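Local coordinates for E3 ubiquitin-protein ligase HERC2 (Homo sapiens, PDB 4L1M) that probably acts as an E3 ligase that attaches ubiquitin to target proteins, this part being its first RCC1-like beta-propeller domain, at residues A[173-178]-A[196-201]. Numbering follows the deposited sequence.
Sequences ELYTWG and PMLVAG
Pro196 lies over one face of the Trp177 indole, its CG 3.9 Å from the centroid of the six-membered ring and 16° off the normal, a CH-pi contact. The indole reaches this position because Trp177 CG sits between the backbone N and the carbonyl carbon (chi1 64°). Leu198 CD1 sits over one face of the Tyr175 ring, near its rim, and also touches Glu173 CB at 3.7 Å. The hydroxyl of Tyr175 donates to Glu173 OE1 from above the carboxylate plane (2.8 Å), tying the ring's far end to the residue just before its strand. On the other side of the sheet from Tyr175, Val199 CG2 packs 3.6 Å from Thr176 OG1 and against Leu174.

Between these two layers of side chains runs an antiparallel pairing: Thr176 N to Met197 O is 3.1 Å and Met197 N to Thr176 O 3.0 Å. Val199 N reaches Leu174 O at 2.8 Å. Thr176 OG1 is hydrogen-bonded to Leu185 O, in the loop between the two strands.

The arrangement illustrates how an RCC1-type propeller blade is completed: short strand 196-198 is the outer edge strand of a four-stranded antiparallel sheet, strand 174-178 pairs inward with strand 164-169, and Leu174 also touches strand 207-212 of the next blade.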
loop_
_atom_site.group_PDB
_atom_site.type_symbol
_atom_site.label_atom_id
_atom_site.label_comp_id
_atom_site.label_asym_id
_atom_site.label_seq_id
_atom_site.Cartn_x
_atom_site.Cartn_y
_atom_site.Cartn_z
ATOM N N GLU A 173 -0.213 8.474 17.215
ATOM C CA GLU A 173 -0.825 9.602 16.496
ATOM C C GLU A 173 -0.739 9.385 14.999
ATOM O O GLU A 173 0.242 8.847 14.506
ATOM C CB GLU A 173 -0.121 10.911 16.831
ATOM C CG GLU A 173 -0.264 11.349 18.276
ATOM C CD GLU A 173 0.419 12.686 18.548
ATOM O OE1 GLU A 173 1.440 12.994 17.878
ATOM O OE2 GLU A 173 -0.081 13.419 19.439
ATOM N N LEU A 174 -1.760 9.832 14.284
ATOM C CA LEU A 174 -1.819 9.747 12.833
ATOM C C LEU A 174 -1.801 11.153 12.241
ATOM O O LEU A 174 -2.588 11.990 12.636
ATOM C CB LEU A 174 -3.094 9.038 12.400
ATOM C CG LEU A 174 -3.334 9.065 10.894
ATOM C CD1 LEU A 174 -2.208 8.348 10.170
ATOM C CD2 LEU A 174 -4.671 8.452 10.534
ATOM N N TYR A 175 -0.889 11.389 11.295
ATOM C CA TYR A 175 -0.733 12.675 10.613
ATOM C C TYR A 175 -1.046 12.434 9.163
ATOM O O TYR A 175 -0.629 11.427 8.622
ATOM C CB TYR A 175 0.709 13.212 10.765
ATOM C CG TYR A 175 0.999 13.709 12.168
ATOM C CD1 TYR A 175 1.367 12.832 13.170
ATOM C CD2 TYR A 175 0.856 15.045 12.492
ATOM C CE1 TYR A 175 1.611 13.276 14.451
ATOM C CE2 TYR A 175 1.077 15.502 13.771
ATOM C CZ TYR A 175 1.458 14.619 14.756
ATOM O OH TYR A 175 1.695 15.082 16.048
ATOM N N THR A 176 -1.805 13.336 8.548
ATOM C CA THR A 176 -2.068 13.267 7.123
ATOM C C THR A 176 -1.784 14.619 6.496
ATOM O O THR A 176 -1.757 15.629 7.192
ATOM C CB THR A 176 -3.524 12.913 6.840
ATOM O OG1 THR A 176 -4.375 13.749 7.631
ATOM C CG2 THR A 176 -3.802 11.449 7.181
ATOM N N TRP A 177 -1.504 14.634 5.189
ATOM C CA TRP A 177 -1.265 15.891 4.462
ATOM C C TRP A 177 -1.352 15.674 2.960
ATOM O O TRP A 177 -1.338 14.547 2.489
ATOM C CB TRP A 177 0.075 16.534 4.867
ATOM C CG TRP A 177 1.318 15.742 4.531
ATOM C CD1 TRP A 177 2.159 15.948 3.468
ATOM C CD2 TRP A 177 1.874 14.638 5.262
ATOM N NE1 TRP A 177 3.185 15.043 3.486
ATOM C CE2 TRP A 177 3.037 14.222 4.569
ATOM C CE3 TRP A 177 1.495 13.945 6.426
ATOM C CZ2 TRP A 177 3.835 13.161 5.008
ATOM C CZ3 TRP A 177 2.287 12.873 6.853
ATOM C CH2 TRP A 177 3.450 12.504 6.154
ATOM N N GLY A 178 -1.450 16.772 2.219
ATOM C CA GLY A 178 -1.637 16.721 0.754
ATOM C C GLY A 178 -3.011 17.236 0.390
ATOM O O GLY A 178 -3.553 18.094 1.080
ATOM N N PRO A 196 2.336 18.251 7.675
ATOM C CA PRO A 196 1.603 17.160 8.341
ATOM C C PRO A 196 0.707 17.645 9.464
ATOM O O PRO A 196 1.114 18.496 10.240
ATOM C CB PRO A 196 2.723 16.275 8.894
ATOM C CG PRO A 196 3.867 16.521 7.982
ATOM C CD PRO A 196 3.779 17.972 7.593
ATOM N N MET A 197 -0.511 17.130 9.523
ATOM C CA MET A 197 -1.476 17.580 10.513
ATOM C C MET A 197 -2.106 16.411 11.249
ATOM O O MET A 197 -2.549 15.449 10.637
ATOM C CB MET A 197 -2.549 18.444 9.861
ATOM C CG MET A 197 -3.481 19.137 10.858
ATOM S SD MET A 197 -4.532 20.314 9.989
ATOM C CE MET A 197 -5.952 20.422 11.121
ATOM N N LEU A 198 -2.143 16.533 12.572
ATOM C CA LEU A 198 -2.706 15.535 13.452
ATOM C C LEU A 198 -4.145 15.252 13.110
ATOM O O LEU A 198 -4.929 16.175 12.929
ATOM C CB LEU A 198 -2.636 16.020 14.899
ATOM C CG LEU A 198 -3.146 15.039 15.980
ATOM C CD1 LEU A 198 -2.298 13.771 16.004
ATOM C CD2 LEU A 198 -3.144 15.679 17.350
ATOM N N VAL A 199 -4.498 13.977 13.019
ATOM C CA VAL A 199 -5.899 13.602 12.898
ATOM C C VAL A 199 -6.522 13.589 14.314
ATOM O O VAL A 199 -6.536 12.565 15.007
ATOM C CB VAL A 199 -6.086 12.259 12.157
ATOM C CG1 VAL A 199 -7.558 11.923 12.010
ATOM C CG2 VAL A 199 -5.468 12.332 10.785
ATOM N N ALA A 200 -7.063 14.731 14.722
ATOM C CA ALA A 200 -7.691 14.877 16.054
ATOM C C ALA A 200 -8.755 13.821 16.395
ATOM O O ALA A 200 -8.873 13.419 17.530
ATOM C CB ALA A 200 -8.299 16.275 16.196
ATOM N N GLY A 201 -9.534 13.397 15.410
ATOM C CA GLY A 201 -10.612 12.447 15.651
ATOM C C GLY A 201 -10.193 11.110 16.236
ATOM O O GLY A 201 -11.026 10.385 16.780
#